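Local coordinates for protein oligogalacturonate lyase (Vibrio parahaemolyticus RIMD 2210633, PDB 3C5M) that probably cleaves short oligogalacturonides derived from pectin by lyase chemistry, as a seven-bladed beta-propeller that carries a bound manganese ion, at residues V298-D303 and P320-L325; S339-V344 and T368-G373. All blocks are in the same frame, centred on the assembly; numbering follows the deposited sequence.

Overall arrangement
Interaction 1 pairs the two middle strands of one propeller blade, and interaction 2 ties the loop leaving that blade to the end of strand 364-369 and the turn that follows, in the next blade; their centres are about 14 Å apart. They join directly: Pro320 O and Ser339 N, 3.2 Å apart, probably share a hydrogen bond, and the indole of Trp342 packs with CZ2 3.3 Å from Gly301 O and 3.7 Å from Cys302 CB. Interaction 1 borders the manganese site of His287, Gln350, His353 and His355 through Asp300, whose side chain is about 6 Å from the metal ion and bonds to His355 N and, weakly, His287 ND1. Interaction 2 lies further out, the Thr340 side chain about 10 Å from the ion.

Interaction 1. Residues V298-D303 and P320-L325; sequences VGDGCD and PFLYVL
Leu322 and Val298 reach the backbone of the facing strand through their first torsions. In Leu322, CG stands beside the backbone N and anti to the carbonyl carbon (chi1 -84°), and CD2 comes to 3.3 Å from Gly299 O. Val298 holds CG2 anti to its own N, which sets this methyl 3.2 Å from Tyr323 O. Residues 298-301 and 321-325 are the two middle strands of a four-stranded antiparallel propeller blade, their short axes 4.5 Å apart at closest approach and inclined at 155°. Gly299 and Tyr323 form the hydrogen-bonded pair, with N-H to O bonds in both directions: Gly299 N to Tyr323 O at 2.8 Å, and the straighter Tyr323 N to Gly299 O at 3.0 Å. A weak bond from Gly301 N to Phe321 O extends the pairing toward the strand ends. Asp300 and Leu322 point the same way from a non-hydrogen-bonded pair, and CD2 of Leu322 lies 3.7 Å from Asp300 OD1. The other carboxylate oxygen, OD2, accepts a hydrogen bond from the backbone N of His355 and a weak one from the ring ND1 of His287, consistent with a second-shell position for Asp300 at the manganese site. On the reverse face the Tyr323 ring runs alongside the glycines, its edge turned to Gly301 with CE2 4.2 Å from CA, while its hydroxyl is hydrogen-bonded to Asp319 OD1. The face of Val298 and Leu322 packs on Val365 and Phe367 of strand 364-369 in the next blade. Within the sheet, strand 285-290 flanks residues 298-301, and strand 334-337 flanks residues 321-325.

Interaction 2. Residues S339-V344 and T368-G373; sequences STSWDV and TSDFEG
The carboxylate of Asp370 lies against Ser341, covering both its backbone N and its hydroxyl, and thereby joins two adjacent blades of the beta-propeller. Residues 339-344 belong to the loop that leaves strand 334-337, whereas 368-373 carry the end of strand 364-369 into a type I turn; the blade of that strand is built from both ends of the chain, with strands 12-15 and 22-25 beside 376-381. CG of Asp370 sits between its own N and carbonyl carbon (chi1 63°), which turns the carboxylate back toward the loop. OD2 there accepts an almost straight hydrogen bond from Ser341 N (3.1 Å, 176°) through its syn lone pair, and Ser341 OG lies 2.6 Å from OD1. Gly373 N closes the turn onto Asp370 O, holding the backbone that carries this side chain. Thr340 crosses Asp370 at about a right angle, with OG1 3.4 Å from OD2; the hydrogen bond of this hydroxyl is made with Thr352 O, inside the same long loop. Beyond it, CG2 of Thr340 rests over one face of the Trp342 ring, 3.5 Å above the plane and toward its rim, and that indole in turn meets the manganese ligand His353 edge-to-face. Ser369 OG, hydrogen-bonded to His338 O, approaches Thr340 CB at 3.8 Å and receives a weak bond from Phe371 N, and this same OG lies in the plane of the Phe371 ring, at its edge.

Interaction 1. Residues V298-D303 and P320-L325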
ATOM      1  N   VAL A 298      -5.219   4.978  10.695  1.00 36.22           N
ATOM      2  CA  VAL A 298      -5.073   3.686  11.324  1.00 37.00           C
ATOM      3  C   VAL A 298      -3.617   3.277  11.323  1.00 31.79           C
ATOM      4  O   VAL A 298      -2.883   3.591  10.392  1.00 28.47           O
ATOM      5  CB  VAL A 298      -5.930   2.631  10.616  1.00 28.61           C
ATOM      6  CG1 VAL A 298      -5.424   2.397   9.225  1.00 23.47           C
ATOM      7  CG2 VAL A 298      -5.934   1.358  11.425  1.00 45.29           C
ATOM      8  N   GLY A 299      -3.205   2.581  12.381  1.00 38.10           N
ATOM      9  CA  GLY A 299      -1.822   2.154  12.494  1.00 44.26           C
ATOM     10  C   GLY A 299      -1.560   0.715  12.916  1.00 43.12           C
ATOM     11  O   GLY A 299      -2.376   0.054  13.550  1.00 40.39           O
ATOM     12  N   ASP A 300      -0.366   0.252  12.578  1.00 52.27           N
ATOM     13  CA  ASP A 300       0.079  -1.105  12.860  1.00 48.05           C
ATOM     14  C   ASP A 300       0.963  -1.262  14.078  1.00 48.60           C
ATOM     15  O   ASP A 300       2.166  -1.028  13.989  1.00 59.40           O
ATOM     16  CB  ASP A 300       0.872  -1.624  11.673  1.00 52.53           C
ATOM     17  CG  ASP A 300       0.122  -2.619  10.893  1.00 44.10           C
ATOM     18  OD1 ASP A 300      -0.709  -3.305  11.518  1.00 55.48           O
ATOM     19  OD2 ASP A 300       0.376  -2.724   9.678  1.00 37.94           O
ATOM     20  N   GLY A 301       0.400  -1.677  15.205  1.00 52.48           N
ATOM     21  CA  GLY A 301       1.226  -1.866  16.386  1.00 44.68           C
ATOM     22  C   GLY A 301       2.276  -2.940  16.134  1.00 41.15           C
ATOM     23  O   GLY A 301       1.974  -3.989  15.565  1.00 36.20           O
ATOM     24  N   CYS A 302       3.513  -2.694  16.554  1.00 42.66           N
ATOM     25  CA  CYS A 302       4.577  -3.666  16.345  1.00 46.60           C
ATOM     26  C   CYS A 302       5.557  -3.731  17.507  1.00 53.90           C
ATOM     27  O   CYS A 302       5.240  -3.315  18.622  1.00 58.98           O
ATOM     28  CB  CYS A 302       5.335  -3.331  15.073  1.00 50.96           C
ATOM     29  SG  CYS A 302       6.007  -1.668  15.108  1.00 57.17           S
ATOM     30  N   ASP A 303       6.750  -4.258  17.235  1.00 57.47           N
ATOM     31  CA  ASP A 303       7.796  -4.401  18.248  1.00 59.66           C
ATOM     32  C   ASP A 303       8.678  -3.169  18.275  1.00 64.62           C
ATOM     33  O   ASP A 303       9.019  -2.624  17.226  1.00 69.26           O
ATOM     34  CB  ASP A 303       8.665  -5.616  17.938  1.00 63.59           C
ATOM     35  CG  ASP A 303       7.878  -6.743  17.309  1.00 74.10           C
ATOM     36  OD1 ASP A 303       6.880  -7.191  17.910  1.00 71.07           O
ATOM     37  OD2 ASP A 303       8.257  -7.186  16.204  1.00 86.66           O
ATOM     38  N   PRO A 320       0.649  -5.706  19.904  1.00 28.15           N
ATOM     39  CA  PRO A 320      -0.148  -6.353  18.866  1.00 28.62           C
ATOM     40  C   PRO A 320      -1.450  -5.606  18.565  1.00 34.67           C
ATOM     41  O   PRO A 320      -2.396  -6.197  18.051  1.00 36.70           O
ATOM     42  CB  PRO A 320      -0.419  -7.715  19.478  1.00 35.85           C
ATOM     43  CG  PRO A 320      -0.737  -7.325  20.909  1.00 24.94           C
ATOM     44  CD  PRO A 320       0.381  -6.321  21.217  1.00 32.26           C
ATOM     45  N   PHE A 321      -1.511  -4.317  18.873  1.00 35.52           N
ATOM     46  CA  PHE A 321      -2.749  -3.571  18.644  1.00 44.05           C
ATOM     47  C   PHE A 321      -2.816  -2.692  17.400  1.00 48.65           C
ATOM     48  O   PHE A 321      -1.804  -2.186  16.899  1.00 49.70           O
ATOM     49  CB  PHE A 321      -3.088  -2.690  19.858  1.00 42.37           C
ATOM     50  CG  PHE A 321      -3.502  -3.460  21.075  1.00 46.23           C
ATOM     51  CD1 PHE A 321      -2.570  -3.788  22.058  1.00 47.72           C
ATOM     52  CD2 PHE A 321      -4.826  -3.862  21.238  1.00 43.44           C
ATOM     53  CE1 PHE A 321      -2.950  -4.500  23.187  1.00 49.69           C
ATOM     54  CE2 PHE A 321      -5.223  -4.575  22.355  1.00 39.98           C
ATOM     55  CZ  PHE A 321      -4.283  -4.897  23.338  1.00 55.38           C
ATOM     56  N   LEU A 322      -4.039  -2.520  16.910  1.00 42.99           N
ATOM     57  CA  LEU A 322      -4.308  -1.666  15.769  1.00 33.21           C
ATOM     58  C   LEU A 322      -4.744  -0.339  16.370  1.00 31.48           C
ATOM     59  O   LEU A 322      -5.484  -0.313  17.349  1.00 22.87           O
ATOM     60  CB  LEU A 322      -5.435  -2.242  14.916  1.00 29.67           C
ATOM     61  CG  LEU A 322      -5.018  -3.298  13.891  1.00 34.12           C
ATOM     62  CD1 LEU A 322      -6.251  -3.861  13.186  1.00 15.62           C
ATOM     63  CD2 LEU A 322      -4.048  -2.673  12.898  1.00 22.84           C
ATOM     64  N   TYR A 323      -4.292   0.764  15.793  1.00 35.34           N
ATOM     65  CA  TYR A 323      -4.655   2.059  16.334  1.00 41.28           C
ATOM     66  C   TYR A 323      -5.525   2.900  15.420  1.00 43.51           C
ATOM     67  O   TYR A 323      -5.338   2.915  14.205  1.00 47.88           O
ATOM     68  CB  TYR A 323      -3.392   2.836  16.682  1.00 43.80           C
ATOM     69  CG  TYR A 323      -2.647   2.293  17.873  1.00 49.44           C
ATOM     70  CD1 TYR A 323      -2.786   2.882  19.135  1.00 52.74           C
ATOM     71  CD2 TYR A 323      -1.784   1.202  17.741  1.00 47.75           C
ATOM     72  CE1 TYR A 323      -2.081   2.404  20.234  1.00 54.21           C
ATOM     73  CE2 TYR A 323      -1.074   0.714  18.832  1.00 49.84           C
ATOM     74  CZ  TYR A 323      -1.226   1.321  20.076  1.00 56.30           C
ATOM     75  OH  TYR A 323      -0.532   0.854  21.169  1.00 58.75           O
ATOM     76  N   VAL A 324      -6.494   3.591  16.008  1.00 39.17           N
ATOM     77  CA  VAL A 324      -7.348   4.471  15.230  1.00 38.40           C
ATOM     78  C   VAL A 324      -7.143   5.891  15.759  1.00 43.84           C
ATOM     79  O   VAL A 324      -7.732   6.300  16.763  1.00 49.60           O
ATOM     80  CB  VAL A 324      -8.825   4.067  15.324  1.00 37.28           C
ATOM     81  CG1 VAL A 324      -9.685   5.108  14.661  1.00 27.64           C
ATOM     82  CG2 VAL A 324      -9.037   2.730  14.646  1.00 35.56           C
ATOM     83  N   LEU A 325      -6.269   6.628  15.081  1.00 44.13           N
ATOM     84  CA  LEU A 325      -5.961   7.993  15.455  1.00 41.28           C
ATOM     85  C   LEU A 325      -7.041   8.955  14.982  1.00 42.32           C
ATOM     86  O   LEU A 325      -7.634   8.783  13.922  1.00 40.22           O
ATOM     87  CB  LEU A 325      -4.609   8.413  14.872  1.00 33.70           C
ATOM     88  CG  LEU A 325      -3.365   7.646  15.336  1.00 38.86           C
ATOM     89  CD1 LEU A 325      -3.424   6.224  14.817  1.00 23.49           C
ATOM     90  CD2 LEU A 325      -2.099   8.335  14.827  1.00 36.97           C
TER

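Interaction 2. Residues S339-V344 and T368-G373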
ATOM      1  N   SER A 339      -2.624  -9.050  16.601  1.00 43.85           N
ATOM      2  CA  SER A 339      -1.736 -10.132  17.042  1.00 48.24           C
ATOM      3  C   SER A 339      -1.129 -10.913  15.892  1.00 46.12           C
ATOM      4  O   SER A 339      -1.394 -12.103  15.735  1.00 43.26           O
ATOM      5  CB  SER A 339      -2.493 -11.114  17.949  1.00 43.96           C
ATOM      6  OG  SER A 339      -2.930 -10.494  19.148  1.00 43.14           O
ATOM      7  N   THR A 340      -0.303 -10.256  15.093  1.00 43.00           N
ATOM      8  CA  THR A 340       0.308 -10.942  13.974  1.00 46.41           C
ATOM      9  C   THR A 340       1.757 -11.291  14.293  1.00 47.03           C
ATOM     10  O   THR A 340       2.436 -10.560  15.011  1.00 45.92           O
ATOM     11  CB  THR A 340       0.257 -10.072  12.693  1.00 47.03           C
ATOM     12  OG1 THR A 340       0.673 -10.849  11.563  1.00 45.19           O
ATOM     13  CG2 THR A 340       1.176  -8.862  12.828  1.00 36.92           C
ATOM     14  N   SER A 341       2.212 -12.424  13.771  1.00 47.83           N
ATOM     15  CA  SER A 341       3.586 -12.888  13.952  1.00 55.16           C
ATOM     16  C   SER A 341       4.307 -12.385  12.723  1.00 54.53           C
ATOM     17  O   SER A 341       4.265 -13.040  11.686  1.00 61.37           O
ATOM     18  CB  SER A 341       3.637 -14.412  13.921  1.00 65.21           C
ATOM     19  OG  SER A 341       3.324 -14.893  12.611  1.00 54.79           O
ATOM     20  N   TRP A 342       4.972 -11.247  12.821  1.00 42.81           N
ATOM     21  CA  TRP A 342       5.646 -10.692  11.655  1.00 48.07           C
ATOM     22  C   TRP A 342       6.645 -11.612  10.946  1.00 53.72           C
ATOM     23  O   TRP A 342       7.656 -11.150  10.419  1.00 60.63           O
ATOM     24  CB  TRP A 342       6.321  -9.389  12.046  1.00 42.16           C
ATOM     25  CG  TRP A 342       5.389  -8.465  12.745  1.00 44.30           C
ATOM     26  CD1 TRP A 342       4.947  -8.562  14.034  1.00 47.33           C
ATOM     27  CD2 TRP A 342       4.781  -7.294  12.197  1.00 44.15           C
ATOM     28  NE1 TRP A 342       4.102  -7.516  14.324  1.00 40.78           N
ATOM     29  CE2 TRP A 342       3.984  -6.725  13.215  1.00 36.28           C
ATOM     30  CE3 TRP A 342       4.831  -6.669  10.942  1.00 40.34           C
ATOM     31  CZ2 TRP A 342       3.248  -5.559  13.019  1.00 45.33           C
ATOM     32  CZ3 TRP A 342       4.098  -5.511  10.746  1.00 41.35           C
ATOM     33  CH2 TRP A 342       3.314  -4.965  11.783  1.00 42.50           C
ATOM     34  N   ASP A 343       6.347 -12.907  10.915  1.00 54.97           N
ATOM     35  CA  ASP A 343       7.208 -13.901  10.278  1.00 52.87           C
ATOM     36  C   ASP A 343       7.235 -13.759   8.767  1.00 47.29           C
ATOM     37  O   ASP A 343       6.347 -13.165   8.170  1.00 52.42           O
ATOM     38  CB  ASP A 343       6.727 -15.307  10.637  1.00 62.11           C
ATOM     39  CG  ASP A 343       6.903 -15.629  12.106  1.00 65.16           C
ATOM     40  OD1 ASP A 343       6.387 -16.680  12.536  1.00 66.63           O
ATOM     41  OD2 ASP A 343       7.562 -14.839  12.821  1.00 73.77           O
ATOM     42  N   VAL A 344       8.270 -14.313   8.154  1.00 45.85           N
ATOM     43  CA  VAL A 344       8.394 -14.260   6.713  1.00 50.06           C
ATOM     44  C   VAL A 344       8.044 -15.621   6.140  1.00 52.11           C
ATOM     45  O   VAL A 344       8.760 -16.594   6.351  1.00 60.47           O
ATOM     46  CB  VAL A 344       9.819 -13.883   6.286  1.00 47.37           C
ATOM     47  CG1 VAL A 344      10.118 -12.454   6.702  1.00 47.08           C
ATOM     48  CG2 VAL A 344      10.814 -14.824   6.932  1.00 62.78           C
ATOM     49  N   THR A 368      -4.740  -7.894   7.531  1.00 24.20           N
ATOM     50  CA  THR A 368      -4.339  -9.300   7.476  1.00 30.49           C
ATOM     51  C   THR A 368      -3.739  -9.733   8.799  1.00 33.47           C
ATOM     52  O   THR A 368      -3.195  -8.913   9.529  1.00 40.07           O
ATOM     53  CB  THR A 368      -3.238  -9.564   6.414  1.00 27.46           C
ATOM     54  OG1 THR A 368      -3.660  -9.089   5.132  1.00 35.26           O
ATOM     55  CG2 THR A 368      -2.957 -11.062   6.310  1.00 22.74           C
ATOM     56  N   SER A 369      -3.852 -11.018   9.118  1.00 34.35           N
ATOM     57  CA  SER A 369      -3.228 -11.546  10.328  1.00 40.76           C
ATOM     58  C   SER A 369      -3.110 -13.056  10.277  1.00 39.76           C
ATOM     59  O   SER A 369      -3.914 -13.721   9.632  1.00 51.23           O
ATOM     60  CB  SER A 369      -3.991 -11.162  11.588  1.00 28.93           C
ATOM     61  OG  SER A 369      -3.231 -11.589  12.710  1.00 25.54           O
ATOM     62  N   ASP A 370      -2.106 -13.607  10.943  1.00 39.18           N
ATOM     63  CA  ASP A 370      -1.964 -15.057  10.950  1.00 46.62           C
ATOM     64  C   ASP A 370      -2.024 -15.610  12.364  1.00 44.35           C
ATOM     65  O   ASP A 370      -1.499 -16.684  12.636  1.00 49.31           O
ATOM     66  CB  ASP A 370      -0.647 -15.479  10.298  1.00 47.18           C
ATOM     67  CG  ASP A 370       0.578 -14.979  11.052  1.00 48.17           C
ATOM     68  OD1 ASP A 370       1.714 -15.374  10.662  1.00 52.76           O
ATOM     69  OD2 ASP A 370       0.412 -14.200  12.019  1.00 43.89           O
ATOM     70  N   PHE A 371      -2.687 -14.893  13.261  1.00 48.78           N
ATOM     71  CA  PHE A 371      -2.747 -15.344  14.639  1.00 43.94           C
ATOM     72  C   PHE A 371      -3.507 -16.651  14.805  1.00 44.91           C
ATOM     73  O   PHE A 371      -3.219 -17.417  15.728  1.00 43.45           O
ATOM     74  CB  PHE A 371      -3.325 -14.243  15.520  1.00 35.33           C
ATOM     75  CG  PHE A 371      -4.805 -14.172  15.514  1.00 36.26           C
ATOM     76  CD1 PHE A 371      -5.542 -14.888  16.442  1.00 46.54           C
ATOM     77  CD2 PHE A 371      -5.468 -13.370  14.605  1.00 42.44           C
ATOM     78  CE1 PHE A 371      -6.936 -14.804  16.474  1.00 42.06           C
ATOM     79  CE2 PHE A 371      -6.863 -13.275  14.620  1.00 40.43           C
ATOM     80  CZ  PHE A 371      -7.596 -13.996  15.560  1.00 47.91           C
ATOM     81  N   GLU A 372      -4.452 -16.922  13.904  1.00 41.83           N
ATOM     82  CA  GLU A 372      -5.203 -18.166  13.979  1.00 33.85           C
ATOM     83  C   GLU A 372      -4.427 -19.272  13.281  1.00 38.50           C
ATOM     84  O   GLU A 372      -4.972 -20.334  12.982  1.00 42.29           O
ATOM     85  CB  GLU A 372      -6.578 -18.030  13.337  1.00 31.25           C
ATOM     86  CG  GLU A 372      -7.509 -17.065  14.015  1.00 36.36           C
ATOM     87  CD  GLU A 372      -8.967 -17.380  13.719  1.00 49.41           C
ATOM     88  OE1 GLU A 372      -9.425 -18.483  14.105  1.00 54.24           O
ATOM     89  OE2 GLU A 372      -9.657 -16.534  13.100  1.00 55.41           O
ATOM     90  N   GLY A 373      -3.153 -19.021  13.011  1.00 36.06           N
ATOM     91  CA  GLY A 373      -2.343 -20.046  12.376  1.00 44.14           C
ATOM     92  C   GLY A 373      -1.818 -19.745  10.987  1.00 44.07           C
ATOM     93  O   GLY A 373      -0.648 -19.977  10.682  1.00 43.56           O
TER